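Local coordinates for EGF family domain-containing protein (Toxoplasma gondii, PDB 4Z80) that binds a peptide of its RON2-like partner and probably acts at the moving junction during host-cell invasion, at residues H295-R300 and M329-S334; S112-W117 and R319-A324; E149-Y154 and N313-V318. All coordinates share one frame; numbering follows the deposited sequence.

Contact 1: residues H295-R300 and M329-S334; sequences HTQDFR and MVYVTS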
ATOM      1  N   HIS A 295       6.392   5.978   1.527  1.00 10.24           N
ATOM      2  CA  HIS A 295       5.644   6.205   0.293  1.00 10.92           C
ATOM      3  C   HIS A 295       6.471   5.912  -0.954  1.00 10.76           C
ATOM      4  O   HIS A 295       5.917   5.646  -2.020  1.00 10.64           O
ATOM      5  CB  HIS A 295       5.145   7.640   0.223  1.00  9.88           C
ATOM      6  CG  HIS A 295       4.183   7.995   1.309  1.00 10.41           C
ATOM      7  ND1 HIS A 295       2.854   7.636   1.273  1.00 11.98           N
ATOM      8  CD2 HIS A 295       4.362   8.676   2.464  1.00 13.62           C
ATOM      9  CE1 HIS A 295       2.253   8.087   2.362  1.00 12.59           C
ATOM     10  NE2 HIS A 295       3.145   8.723   3.099  1.00 12.23           N
ATOM     11  N   THR A 296       7.790   5.969  -0.809  1.00  9.71           N
ATOM     12  CA  THR A 296       8.703   5.731  -1.926  1.00  8.94           C
ATOM     13  C   THR A 296       8.421   4.373  -2.557  1.00 11.51           C
ATOM     14  O   THR A 296       8.273   3.375  -1.855  1.00 11.39           O
ATOM     15  CB  THR A 296      10.180   5.785  -1.446  1.00 10.66           C
ATOM     16  OG1 THR A 296      10.484   7.093  -0.943  1.00 11.37           O
ATOM     17  CG2 THR A 296      11.130   5.481  -2.584  1.00 11.69           C
ATOM     18  N   GLN A 297       8.360   4.336  -3.885  1.00 10.85           N
ATOM     19  CA  GLN A 297       8.200   3.073  -4.602  1.00 10.23           C
ATOM     20  C   GLN A 297       9.408   2.705  -5.471  1.00 11.06           C
ATOM     21  O   GLN A 297       9.594   1.544  -5.808  1.00 12.31           O
ATOM     22  CB  GLN A 297       6.934   3.139  -5.452  1.00 10.23           C
ATOM     23  CG  GLN A 297       5.659   3.082  -4.613  1.00 11.04           C
ATOM     24  CD  GLN A 297       4.541   3.896  -5.223  1.00  9.36           C
ATOM     25  OE1 GLN A 297       3.965   3.509  -6.237  1.00 11.86           O
ATOM     26  NE2 GLN A 297       4.260   5.051  -4.634  1.00 10.95           N
ATOM     27  N   ASP A 298      10.236   3.693  -5.806  1.00 11.79           N
ATOM     28  CA  ASP A 298      11.429   3.471  -6.630  1.00 10.29           C
ATOM     29  C   ASP A 298      12.515   4.439  -6.188  1.00 10.87           C
ATOM     30  O   ASP A 298      12.260   5.633  -6.062  1.00 12.87           O
ATOM     31  CB  ASP A 298      11.102   3.671  -8.118  1.00 10.73           C
ATOM     32  CG  ASP A 298      12.191   3.151  -9.047  1.00 15.65           C
ATOM     33  OD1 ASP A 298      13.243   3.807  -9.173  1.00 16.31           O
ATOM     34  OD2 ASP A 298      11.974   2.099  -9.687  1.00 15.38           O
ATOM     35  N   PHE A 299      13.719   3.930  -5.962  1.00  9.76           N
ATOM     36  CA  PHE A 299      14.867   4.773  -5.633  1.00  9.97           C
ATOM     37  C   PHE A 299      16.093   4.074  -6.185  1.00 10.91           C
ATOM     38  O   PHE A 299      16.348   2.917  -5.865  1.00 10.55           O
ATOM     39  CB  PHE A 299      14.988   5.002  -4.124  1.00 10.53           C
ATOM     40  CG  PHE A 299      16.047   6.012  -3.735  1.00 11.06           C
ATOM     41  CD1 PHE A 299      16.068   7.266  -4.319  1.00 10.07           C
ATOM     42  CD2 PHE A 299      16.999   5.714  -2.774  1.00 10.23           C
ATOM     43  CE1 PHE A 299      17.025   8.199  -3.963  1.00 12.46           C
ATOM     44  CE2 PHE A 299      17.960   6.647  -2.414  1.00 10.54           C
ATOM     45  CZ  PHE A 299      17.972   7.890  -3.014  1.00 11.23           C
ATOM     46  N   ARG A 300      16.827   4.753  -7.061  1.00 10.99           N
ATOM     47  CA  ARG A 300      17.949   4.123  -7.747  1.00 10.36           C
ATOM     48  C   ARG A 300      19.054   5.136  -8.043  1.00 11.89           C
ATOM     49  O   ARG A 300      19.883   4.916  -8.925  1.00 14.37           O
ATOM     50  CB  ARG A 300      17.480   3.455  -9.042  1.00 13.26           C
ATOM     51  CG  ARG A 300      16.889   4.413 -10.059  1.00 10.88           C
ATOM     52  CD  ARG A 300      16.471   3.691 -11.333  1.00 12.01           C
ATOM     53  NE  ARG A 300      15.250   2.909 -11.172  1.00 12.83           N
ATOM     54  CZ  ARG A 300      14.779   2.066 -12.084  1.00 12.76           C
ATOM     55  NH1 ARG A 300      15.437   1.885 -13.224  1.00 13.20           N
ATOM     56  NH2 ARG A 300      13.652   1.403 -11.851  1.00 14.13           N
ATOM     57  N   MET A 329       0.108 -11.017  -3.615  1.00 11.09           N
ATOM     58  CA  MET A 329       0.328  -9.735  -2.960  1.00 13.10           C
ATOM     59  C   MET A 329      -0.352  -8.606  -3.710  1.00 12.96           C
ATOM     60  O   MET A 329      -0.515  -8.663  -4.928  1.00 14.41           O
ATOM     61  CB  MET A 329       1.824  -9.444  -2.843  1.00 13.47           C
ATOM     62  CG  MET A 329       2.616 -10.465  -2.048  1.00 13.53           C
ATOM     63  SD  MET A 329       1.900 -10.852  -0.428  1.00 19.07           S
ATOM     64  CE  MET A 329       1.832  -9.233   0.313  1.00 15.32           C
ATOM     65  N   VAL A 330      -0.761  -7.590  -2.957  1.00 11.45           N
ATOM     66  CA  VAL A 330      -1.443  -6.432  -3.510  1.00 12.57           C
ATOM     67  C   VAL A 330      -0.881  -5.171  -2.874  1.00 12.10           C
ATOM     68  O   VAL A 330      -0.857  -5.053  -1.654  1.00 11.60           O
ATOM     69  CB  VAL A 330      -2.969  -6.477  -3.255  1.00 12.67           C
ATOM     70  CG1 VAL A 330      -3.690  -5.516  -4.156  1.00 12.67           C
ATOM     71  CG2 VAL A 330      -3.528  -7.887  -3.433  1.00 15.15           C
ATOM     72  N   TYR A 331      -0.436  -4.236  -3.707  1.00 10.86           N
ATOM     73  CA  TYR A 331      -0.013  -2.921  -3.257  1.00 11.25           C
ATOM     74  C   TYR A 331      -1.233  -2.007  -3.246  1.00 10.26           C
ATOM     75  O   TYR A 331      -1.859  -1.779  -4.269  1.00 11.00           O
ATOM     76  CB  TYR A 331       1.096  -2.363  -4.167  1.00 10.07           C
ATOM     77  CG  TYR A 331       1.730  -1.073  -3.670  1.00 10.98           C
ATOM     78  CD1 TYR A 331       1.194   0.166  -4.011  1.00 10.18           C
ATOM     79  CD2 TYR A 331       2.858  -1.097  -2.859  1.00  9.69           C
ATOM     80  CE1 TYR A 331       1.772   1.350  -3.555  1.00 10.84           C
ATOM     81  CE2 TYR A 331       3.438   0.078  -2.400  1.00  9.70           C
ATOM     82  CZ  TYR A 331       2.890   1.293  -2.747  1.00 10.24           C
ATOM     83  OH  TYR A 331       3.470   2.458  -2.275  1.00 11.82           O
ATOM     84  N   VAL A 332      -1.554  -1.498  -2.063  1.00 12.05           N
ATOM     85  CA  VAL A 332      -2.784  -0.767  -1.812  1.00 12.14           C
ATOM     86  C   VAL A 332      -2.464   0.616  -1.271  1.00 13.24           C
ATOM     87  O   VAL A 332      -1.785   0.728  -0.261  1.00 14.49           O
ATOM     88  CB  VAL A 332      -3.643  -1.531  -0.780  1.00 14.98           C
ATOM     89  CG1 VAL A 332      -4.879  -0.761  -0.401  1.00 19.40           C
ATOM     90  CG2 VAL A 332      -4.002  -2.914  -1.325  1.00 16.80           C
ATOM     91  N   THR A 333      -2.950   1.670  -1.913  1.00 11.39           N
ATOM     92  CA  THR A 333      -2.775   2.998  -1.340  1.00 11.75           C
ATOM     93  C   THR A 333      -3.889   3.315  -0.343  1.00 14.16           C
ATOM     94  O   THR A 333      -4.952   2.682  -0.330  1.00 13.28           O
ATOM     95  CB  THR A 333      -2.719   4.095  -2.416  1.00 12.92           C
ATOM     96  OG1 THR A 333      -4.020   4.318  -2.969  1.00 14.81           O
ATOM     97  CG2 THR A 333      -1.742   3.716  -3.522  1.00 14.53           C
ATOM     98  N   SER A 334      -3.626   4.301   0.494  1.00 12.15           N
ATOM     99  CA  SER A 334      -4.565   4.701   1.534  1.00 12.00           C
ATOM    100  C   SER A 334      -5.870   5.176   0.913  1.00 13.45           C
ATOM    101  O   SER A 334      -6.938   5.062   1.519  1.00 15.80           O
ATOM    102  CB  SER A 334      -3.935   5.798   2.395  1.00 13.18           C
ATOM    103  OG  SER A 334      -4.672   6.043   3.584  1.00 13.72           O
TER
HETATM  104  O   HOH W   1       5.630   2.376  -0.778  1.00 24.89           O
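Gln297 and Tyr331 touch in the buried interior, and a water joins the tyrosine to the same loop at Thr296. The van der Waals part is small and involves the end of the tyrosine. Gln297 CG lies 3.3 Å from Tyr331 OH, and the carboxamide carbon CD follows close behind. The glutamine amide and the phenol ring are inclined by 29°, and the two side chains run slantwise past each other. Tyrosine suits the place because, with CG anti to its backbone N (chi1 -172°), its long flat side chain spans from strand to loop, where Gln297 CA lies 10.3 Å from Tyr331 CA.

No direct hydrogen bond joins the segments; the polar link passes through one water. Tyr331 OH donates to this water over 2.6 Å, in the plane of the ring, and the water donates in turn to Thr296 O at 3.0 Å. A buried phenol is thereby given an acceptor, and a loop carbonyl a donor.

One hydrogen bond within the loop, and others from outside it, fix the glutamine amide. With a bend at chi2 (147°), the amide is placed where Gln297 NE2 donates to His295 O at 3.2 Å, almost straight and in the amide plane. NE2 also bonds to Gly59 O, while OE1 accepts from Lys100, so both ends of the buried amide are engaged. The same lysine makes a cation-pi contact with Tyr331, linking amide and ring through one charge.

Both segments fall within the apical membrane antigen 1 family region, of the PAN clan. Here the contact joins a loop to strand 329-332, an inner strand of the four-stranded antiparallel sheet, between 97-98 and 280-283. The loop packs on strand 89-91 and helix 80-84: His295 touches both, and Ala91 receives Gln297 and Tyr331.

Contact 2: residues S112-W117 and R319-A324; sequences SDMTRW and RPMKTA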
ATOM      1  N   SER A 112      17.519  -8.964  -6.627  1.00 13.96           N
ATOM      2  CA  SER A 112      16.322  -8.457  -5.992  1.00 14.12           C
ATOM      3  C   SER A 112      15.874  -9.377  -4.872  1.00 15.54           C
ATOM      4  O   SER A 112      16.018 -10.601  -4.951  1.00 17.14           O
ATOM      5  CB  SER A 112      15.201  -8.280  -7.009  1.00 15.74           C
ATOM      6  OG  SER A 112      14.895  -9.500  -7.655  1.00 17.80           O
ATOM      7  N   ASP A 113      15.338  -8.754  -3.833  1.00 11.97           N
ATOM      8  CA  ASP A 113      14.826  -9.444  -2.653  1.00 13.87           C
ATOM      9  C   ASP A 113      13.389  -8.981  -2.456  1.00 13.17           C
ATOM     10  O   ASP A 113      13.154  -7.824  -2.108  1.00 13.57           O
ATOM     11  CB  ASP A 113      15.689  -9.123  -1.437  1.00 14.73           C
ATOM     12  CG  ASP A 113      15.255  -9.861  -0.185  1.00 17.62           C
ATOM     13  OD1 ASP A 113      14.075 -10.263  -0.087  1.00 17.20           O
ATOM     14  OD2 ASP A 113      16.102 -10.024   0.715  1.00 19.61           O
ATOM     15  N   MET A 114      12.434  -9.877  -2.687  1.00 12.81           N
ATOM     16  CA  MET A 114      11.035  -9.496  -2.661  1.00 13.23           C
ATOM     17  C   MET A 114      10.333  -9.794  -1.330  1.00 14.17           C
ATOM     18  O   MET A 114       9.117  -9.640  -1.241  1.00 14.09           O
ATOM     19  CB  MET A 114      10.306 -10.173  -3.820  1.00 19.27           C
ATOM     20  CG  MET A 114      10.588  -9.416  -5.132  1.00 20.92           C
ATOM     21  SD  MET A 114       9.902 -10.170  -6.580  1.00 26.57           S
ATOM     22  CE  MET A 114       8.161  -9.792  -6.349  1.00 15.35           C
ATOM     23  N   THR A 115      11.089 -10.175  -0.302  1.00 14.02           N
ATOM     24  CA  THR A 115      10.510 -10.354   1.038  1.00 14.51           C
ATOM     25  C   THR A 115      11.147  -9.445   2.094  1.00 12.92           C
ATOM     26  O   THR A 115      10.654  -9.339   3.219  1.00 13.89           O
ATOM     27  CB  THR A 115      10.616 -11.821   1.528  1.00 18.00           C
ATOM     28  OG1 THR A 115      11.984 -12.218   1.610  1.00 22.09           O
ATOM     29  CG2 THR A 115       9.860 -12.761   0.589  1.00 22.91           C
ATOM     30  N   ARG A 116      12.237  -8.780   1.738  1.00 12.12           N
ATOM     31  CA  ARG A 116      12.906  -7.858   2.638  1.00 12.61           C
ATOM     32  C   ARG A 116      11.960  -6.764   3.163  1.00 12.29           C
ATOM     33  O   ARG A 116      12.116  -6.301   4.296  1.00 11.46           O
ATOM     34  CB  ARG A 116      14.117  -7.245   1.915  1.00 13.00           C
ATOM     35  CG  ARG A 116      14.844  -6.157   2.656  1.00 12.80           C
ATOM     36  CD  ARG A 116      15.652  -6.651   3.855  1.00 13.94           C
ATOM     37  NE  ARG A 116      16.414  -5.498   4.302  1.00 13.96           N
ATOM     38  CZ  ARG A 116      17.616  -5.152   3.854  1.00 13.36           C
ATOM     39  NH1 ARG A 116      18.290  -5.936   3.017  1.00 13.69           N
ATOM     40  NH2 ARG A 116      18.156  -4.027   4.279  1.00 13.70           N
ATOM     41  N   TRP A 117      10.984  -6.361   2.351  1.00 11.11           N
ATOM     42  CA  TRP A 117      10.067  -5.287   2.734  1.00  9.79           C
ATOM     43  C   TRP A 117       9.334  -5.571   4.044  1.00  9.21           C
ATOM     44  O   TRP A 117       8.886  -4.642   4.708  1.00 10.41           O
ATOM     45  CB  TRP A 117       9.040  -5.023   1.618  1.00 10.56           C
ATOM     46  CG  TRP A 117       8.033  -6.122   1.424  1.00 10.15           C
ATOM     47  CD1 TRP A 117       8.120  -7.163   0.555  1.00 10.62           C
ATOM     48  CD2 TRP A 117       6.792  -6.289   2.131  1.00 10.66           C
ATOM     49  NE1 TRP A 117       7.010  -7.973   0.671  1.00 13.20           N
ATOM     50  CE2 TRP A 117       6.180  -7.453   1.631  1.00 11.84           C
ATOM     51  CE3 TRP A 117       6.138  -5.555   3.123  1.00 12.97           C
ATOM     52  CZ2 TRP A 117       4.945  -7.911   2.099  1.00 14.48           C
ATOM     53  CZ3 TRP A 117       4.911  -6.016   3.589  1.00 14.08           C
ATOM     54  CH2 TRP A 117       4.331  -7.176   3.076  1.00 14.38           C
ATOM     55  N   ARG A 319      12.728  -0.915  -6.009  1.00  9.39           N
ATOM     56  CA  ARG A 319      11.855  -0.659  -7.151  1.00  9.78           C
ATOM     57  C   ARG A 319      10.691  -1.624  -7.112  1.00 10.11           C
ATOM     58  O   ARG A 319      10.798  -2.687  -6.503  1.00 11.37           O
ATOM     59  CB  ARG A 319      12.614  -0.780  -8.478  1.00 11.61           C
ATOM     60  CG  ARG A 319      13.066  -2.192  -8.843  1.00 11.49           C
ATOM     61  CD  ARG A 319      13.989  -2.182 -10.072  1.00 13.10           C
ATOM     62  NE  ARG A 319      15.158  -1.356  -9.814  1.00 12.39           N
ATOM     63  CZ  ARG A 319      16.066  -0.998 -10.716  1.00 11.06           C
ATOM     64  NH1 ARG A 319      15.967  -1.378 -11.985  1.00 13.39           N
ATOM     65  NH2 ARG A 319      17.074  -0.231 -10.326  1.00 12.92           N
ATOM     66  N   PRO A 320       9.571  -1.263  -7.756  1.00 10.48           N
ATOM     67  CA  PRO A 320       8.459  -2.209  -7.785  1.00 10.69           C
ATOM     68  C   PRO A 320       8.755  -3.384  -8.695  1.00 11.74           C
ATOM     69  O   PRO A 320       9.392  -3.218  -9.739  1.00 13.00           O
ATOM     70  CB  PRO A 320       7.292  -1.378  -8.332  1.00 11.55           C
ATOM     71  CG  PRO A 320       7.763   0.045  -8.327  1.00 13.89           C
ATOM     72  CD  PRO A 320       9.240  -0.019  -8.465  1.00 12.09           C
ATOM     73  N   MET A 321       8.293  -4.563  -8.296  1.00 10.91           N
ATOM     74  CA  MET A 321       8.451  -5.765  -9.097  1.00 10.73           C
ATOM     75  C   MET A 321       7.202  -6.614  -9.024  1.00 11.40           C
ATOM     76  O   MET A 321       6.526  -6.651  -7.995  1.00 12.33           O
ATOM     77  CB  MET A 321       9.643  -6.611  -8.633  1.00 12.21           C
ATOM     78  CG  MET A 321      11.009  -6.037  -8.927  1.00 14.17           C
ATOM     79  SD  MET A 321      12.320  -7.157  -8.383  1.00 17.03           S
ATOM     80  CE  MET A 321      12.084  -8.550  -9.471  1.00 19.33           C
ATOM     81  N   LYS A 322       6.905  -7.294 -10.123  1.00 11.04           N
ATOM     82  CA  LYS A 322       5.912  -8.362 -10.143  1.00 10.37           C
ATOM     83  C   LYS A 322       6.554  -9.632 -10.652  1.00 13.14           C
ATOM     84  O   LYS A 322       7.333  -9.595 -11.598  1.00 12.95           O
ATOM     85  CB  LYS A 322       4.732  -8.015 -11.043  1.00 10.55           C
ATOM     86  CG  LYS A 322       3.983  -6.774 -10.637  1.00 13.03           C
ATOM     87  CD  LYS A 322       2.705  -6.571 -11.437  1.00 11.14           C
ATOM     88  CE  LYS A 322       1.991  -5.334 -10.991  1.00 10.26           C
ATOM     89  NZ  LYS A 322       0.709  -5.138 -11.720  1.00 13.89           N
ATOM     90  N   THR A 323       6.198 -10.761 -10.043  1.00 12.66           N
ATOM     91  CA  THR A 323       6.624 -12.071 -10.522  1.00 12.86           C
ATOM     92  C   THR A 323       5.429 -12.995 -10.420  1.00 11.87           C
ATOM     93  O   THR A 323       4.453 -12.664  -9.753  1.00 12.34           O
ATOM     94  CB  THR A 323       7.783 -12.649  -9.700  1.00 12.21           C
ATOM     95  OG1 THR A 323       7.351 -12.837  -8.347  1.00 14.62           O
ATOM     96  CG2 THR A 323       8.972 -11.724  -9.737  1.00 14.92           C
ATOM     97  N   ALA A 324       5.493 -14.159 -11.062  1.00 13.48           N
ATOM     98  CA  ALA A 324       4.403 -15.107 -10.921  1.00 12.57           C
ATOM     99  C   ALA A 324       4.151 -15.379  -9.436  1.00 12.17           C
ATOM    100  O   ALA A 324       3.004 -15.402  -8.978  1.00 15.69           O
ATOM    101  CB  ALA A 324       4.708 -16.394 -11.656  1.00 16.75           C
TER
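Met114 reaches across to Met321 and Thr323 from a surface loop, its flexible thioether fitting against two side chains of unlike shape. From CB the chain sets out with CG anti to the carbonyl carbon and runs on straight through chi2 (176°), carrying the sulfur out to the other segment. There SD lies 3.6 Å from Thr323 CG2 and 4.0 Å from Met321 CE. A turn at chi3 then lays the terminal methyl CE beside Met321 and Thr323, 3.7 Å from Thr323 OG1 and 3.9 Å from the carbonyl oxygen Met321 O. Met114 and Thr323 approach tip to tip, whereas the two methionines pass at a slant.

Met321 also serves a second neighbour. Its SD packs 3.4 Å from Ser112 CB, and its CE sits 3.5 Å from Ser112 OG; the small serine lets the thioether come close. With no hydrogen bond across the segments, the contact rests on polarisable sulfur and methyl groups. Between the two contacting loop residues, Asp113 shapes the turn: OD1 accepts from Thr115 N at 3.0 Å, an Asx turn, and also from Arg116 N.

Strand 318-321 pairs antiparallel with strand 101-104, whose Val101 touches Met114 and whose Ala103 touches Met321. Thr323 packs on Glu379 and Gln383 of helix 378-387.

Contact 3: residues E149-Y154 and N313-V318; sequences EGFAMY and NAFYCV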
ATOM      1  N   GLU A 149      16.923  -3.158   7.590  1.00 11.11           N
ATOM      2  CA  GLU A 149      15.715  -2.343   7.428  1.00 13.05           C
ATOM      3  C   GLU A 149      14.857  -2.838   6.269  1.00 12.63           C
ATOM      4  O   GLU A 149      15.378  -3.163   5.203  1.00 13.98           O
ATOM      5  CB  GLU A 149      16.070  -0.876   7.186  1.00 12.32           C
ATOM      6  CG  GLU A 149      14.837   0.033   7.084  1.00 13.50           C
ATOM      7  CD  GLU A 149      15.138   1.435   6.581  1.00 14.51           C
ATOM      8  OE1 GLU A 149      16.014   1.599   5.701  1.00 14.81           O
ATOM      9  OE2 GLU A 149      14.477   2.381   7.052  1.00 13.56           O
ATOM     10  N   GLY A 150      13.543  -2.872   6.485  1.00 12.16           N
ATOM     11  CA  GLY A 150      12.584  -3.132   5.429  1.00 11.99           C
ATOM     12  C   GLY A 150      11.705  -1.911   5.195  1.00  9.54           C
ATOM     13  O   GLY A 150      12.139  -0.768   5.386  1.00 11.78           O
ATOM     14  N   PHE A 151      10.456  -2.161   4.815  1.00 10.30           N
ATOM     15  CA  PHE A 151       9.509  -1.090   4.496  1.00 10.03           C
ATOM     16  C   PHE A 151       8.277  -1.072   5.392  1.00 11.72           C
ATOM     17  O   PHE A 151       7.415  -0.213   5.225  1.00 12.80           O
ATOM     18  CB  PHE A 151       9.053  -1.222   3.041  1.00 13.09           C
ATOM     19  CG  PHE A 151       9.620  -0.186   2.126  1.00 11.67           C
ATOM     20  CD1 PHE A 151      10.985   0.004   2.039  1.00 12.05           C
ATOM     21  CD2 PHE A 151       8.784   0.569   1.323  1.00 13.26           C
ATOM     22  CE1 PHE A 151      11.511   0.948   1.185  1.00 14.21           C
ATOM     23  CE2 PHE A 151       9.304   1.509   0.459  1.00 14.35           C
ATOM     24  CZ  PHE A 151      10.667   1.697   0.392  1.00 12.51           C
ATOM     25  N   ALA A 152       8.175  -2.009   6.333  1.00 10.78           N
ATOM     26  CA  ALA A 152       6.951  -2.129   7.117  1.00 11.72           C
ATOM     27  C   ALA A 152       6.878  -1.087   8.221  1.00 11.94           C
ATOM     28  O   ALA A 152       7.862  -0.789   8.880  1.00 11.24           O
ATOM     29  CB  ALA A 152       6.839  -3.517   7.716  1.00 13.32           C
ATOM     30  N   MET A 153       5.686  -0.545   8.434  1.00 11.03           N
ATOM     31  CA  MET A 153       5.492   0.431   9.497  1.00 10.43           C
ATOM     32  C   MET A 153       5.670  -0.240  10.858  1.00 12.39           C
ATOM     33  O   MET A 153       5.471  -1.448  10.997  1.00 12.15           O
ATOM     34  CB  MET A 153       4.109   1.076   9.378  1.00 10.72           C
ATOM     35  CG  MET A 153       3.852   2.221  10.341  1.00 11.10           C
ATOM     36  SD  MET A 153       5.148   3.468  10.233  1.00 12.59           S
ATOM     37  CE  MET A 153       4.521   4.681  11.400  1.00 13.91           C
ATOM     38  N   TYR A 154       6.053   0.560  11.849  1.00 11.29           N
ATOM     39  CA  TYR A 154       6.160   0.094  13.229  1.00 11.86           C
ATOM     40  C   TYR A 154       4.889  -0.623  13.646  1.00 10.97           C
ATOM     41  O   TYR A 154       3.792  -0.282  13.207  1.00 13.71           O
ATOM     42  CB  TYR A 154       6.449   1.272  14.166  1.00 13.60           C
ATOM     43  CG  TYR A 154       7.646   2.089  13.735  1.00 11.59           C
ATOM     44  CD1 TYR A 154       8.931   1.563  13.806  1.00 13.04           C
ATOM     45  CD2 TYR A 154       7.492   3.377  13.253  1.00 13.13           C
ATOM     46  CE1 TYR A 154      10.030   2.296  13.403  1.00 12.07           C
ATOM     47  CE2 TYR A 154       8.588   4.127  12.856  1.00 14.58           C
ATOM     48  CZ  TYR A 154       9.853   3.582  12.930  1.00 11.74           C
ATOM     49  OH  TYR A 154      10.950   4.327  12.534  1.00 14.07           O
ATOM     50  N   ASN A 313      21.162   7.699   7.537  1.00 15.62           N
ATOM     51  CA  ASN A 313      20.682   8.814   6.726  1.00 18.46           C
ATOM     52  C   ASN A 313      20.527   8.421   5.255  1.00 19.21           C
ATOM     53  O   ASN A 313      20.080   9.230   4.439  1.00 21.15           O
ATOM     54  CB  ASN A 313      21.615  10.020   6.857  1.00 22.96           C
ATOM     55  CG  ASN A 313      20.917  11.327   6.520  1.00 39.79           C
ATOM     56  OD1 ASN A 313      21.364  12.078   5.652  1.00 50.03           O
ATOM     57  ND2 ASN A 313      19.799  11.591   7.194  1.00 48.00           N
ATOM     58  N   ALA A 314      20.875   7.179   4.918  1.00 15.18           N
ATOM     59  CA  ALA A 314      20.729   6.698   3.550  1.00 13.53           C
ATOM     60  C   ALA A 314      19.379   6.017   3.364  1.00 15.08           C
ATOM     61  O   ALA A 314      18.715   5.640   4.337  1.00 16.50           O
ATOM     62  CB  ALA A 314      21.865   5.742   3.190  1.00 16.09           C
ATOM     63  N   PHE A 315      18.964   5.917   2.107  1.00 11.76           N
ATOM     64  CA  PHE A 315      17.753   5.208   1.731  1.00 11.33           C
ATOM     65  C   PHE A 315      18.136   4.095   0.768  1.00 12.37           C
ATOM     66  O   PHE A 315      19.012   4.265  -0.080  1.00 11.55           O
ATOM     67  CB  PHE A 315      16.720   6.158   1.101  1.00 12.17           C
ATOM     68  CG  PHE A 315      15.302   5.639   1.161  1.00 13.36           C
ATOM     69  CD1 PHE A 315      14.829   4.751   0.205  1.00 12.26           C
ATOM     70  CD2 PHE A 315      14.441   6.032   2.183  1.00 12.66           C
ATOM     71  CE1 PHE A 315      13.530   4.255   0.268  1.00 11.33           C
ATOM     72  CE2 PHE A 315      13.135   5.537   2.242  1.00 11.64           C
ATOM     73  CZ  PHE A 315      12.685   4.661   1.282  1.00 12.21           C
ATOM     74  N   TYR A 316      17.496   2.945   0.916  1.00 10.78           N
ATOM     75  CA  TYR A 316      17.817   1.779   0.118  1.00  9.35           C
ATOM     76  C   TYR A 316      17.355   1.859  -1.333  1.00 11.06           C
ATOM     77  O   TYR A 316      16.327   2.466  -1.653  1.00 10.19           O
ATOM     78  CB  TYR A 316      17.211   0.531   0.765  1.00 10.07           C
ATOM     79  CG  TYR A 316      18.065  -0.016   1.879  1.00 10.55           C
ATOM     80  CD1 TYR A 316      19.228  -0.712   1.585  1.00 12.87           C
ATOM     81  CD2 TYR A 316      17.733   0.179   3.216  1.00 10.66           C
ATOM     82  CE1 TYR A 316      20.037  -1.201   2.584  1.00 13.21           C
ATOM     83  CE2 TYR A 316      18.537  -0.323   4.227  1.00 11.00           C
ATOM     84  CZ  TYR A 316      19.683  -1.013   3.901  1.00 12.00           C
ATOM     85  OH  TYR A 316      20.513  -1.527   4.879  1.00 12.60           O
ATOM     86  N   CYS A 317      18.149   1.242  -2.204  1.00 10.49           N
ATOM     87  CA  CYS A 317      17.765   1.024  -3.593  1.00 11.69           C
ATOM     88  C   CYS A 317      16.547   0.118  -3.610  1.00 10.50           C
ATOM     89  O   CYS A 317      16.621  -1.006  -3.123  1.00 11.60           O
ATOM     90  CB  CYS A 317      18.895   0.369  -4.379  1.00 11.77           C
ATOM     91  SG  CYS A 317      20.511   1.200  -4.321  1.00 18.34           S
ATOM     92  N   VAL A 318      15.436   0.595  -4.155  1.00  9.35           N
ATOM     93  CA  VAL A 318      14.234  -0.224  -4.244  1.00  8.89           C
ATOM     94  C   VAL A 318      13.542   0.033  -5.568  1.00 10.76           C
ATOM     95  O   VAL A 318      13.733   1.080  -6.180  1.00 11.33           O
ATOM     96  CB  VAL A 318      13.222   0.055  -3.084  1.00 10.41           C
ATOM     97  CG1 VAL A 318      13.841  -0.233  -1.732  1.00 11.57           C
ATOM     98  CG2 VAL A 318      12.695   1.486  -3.132  1.00 13.02           C
TER
HETATM   99  O   HOH W   2      15.486   3.031   3.219  1.00 16.01           O
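Phe151 meets Phe315 and Val318 through an uncommon first torsion: its chi1 of -107° lies away from the staggered values and swings the ring's far end toward the other segment. Phe315 turns its ring away from its own backbone N (chi1 -158°), and the two CZ atoms, Phe151 CZ and Phe315 CZ, come within 3.7 Å. The ring planes stand at 82° with centroids 5.8 Å apart; Phe151 CZ approaches the Phe315 ring at its edge. Val318, coming against Phe151 from the opposite direction, brings CG1 to 3.9 Å from Phe151 CE1, its compact branches able to lie close against the ring.

A more polar pairing lies alongside. The extended chain of Glu149 takes OE1 to the edge of the Tyr316 ring, in its plane, 3.3 Å from Tyr316 CD2. One water receives Tyr316 N (3.1 Å) and donates to Glu149 OE1 (2.9 Å). The same water sits over the centre of one face of Phe315.

Carboxylate burial is paid for by several partners: OE1 forms a salt bridge with Lys146, and OE2 accepts from His122 N and bonds to Tyr294 OH. These neighbours would be expected to stabilise the ionised form. Lys146 O also bonds to Tyr316 OH. The contact thus combines an apolar cluster with a buried carboxylate, probably ionised, that is linked to 313-318 through a water and Lys146.

The three contacts lie close together, with centres 11 Å (1 and 2), 12 Å (1 and 3) and 14 Å (2 and 3) apart. Along the chain the segments come as 112-117, 149-154, 295-300, 313-318, 319-324 and 329-334, so contact 3 nests within the loop closed by contact 2, while contact 1 interlocks with both. Segments 313-318 and 319-324 are continuous and share strand 318-321; strand 329-332 follows it but belongs to a different antiparallel sheet. Phe299 N probably bonds to Val318 O, and Trp117 O to Phe151 N, joining neighbouring contacts directly. Residues distant in sequence are thus gathered into one region in a chain poor in regular structure.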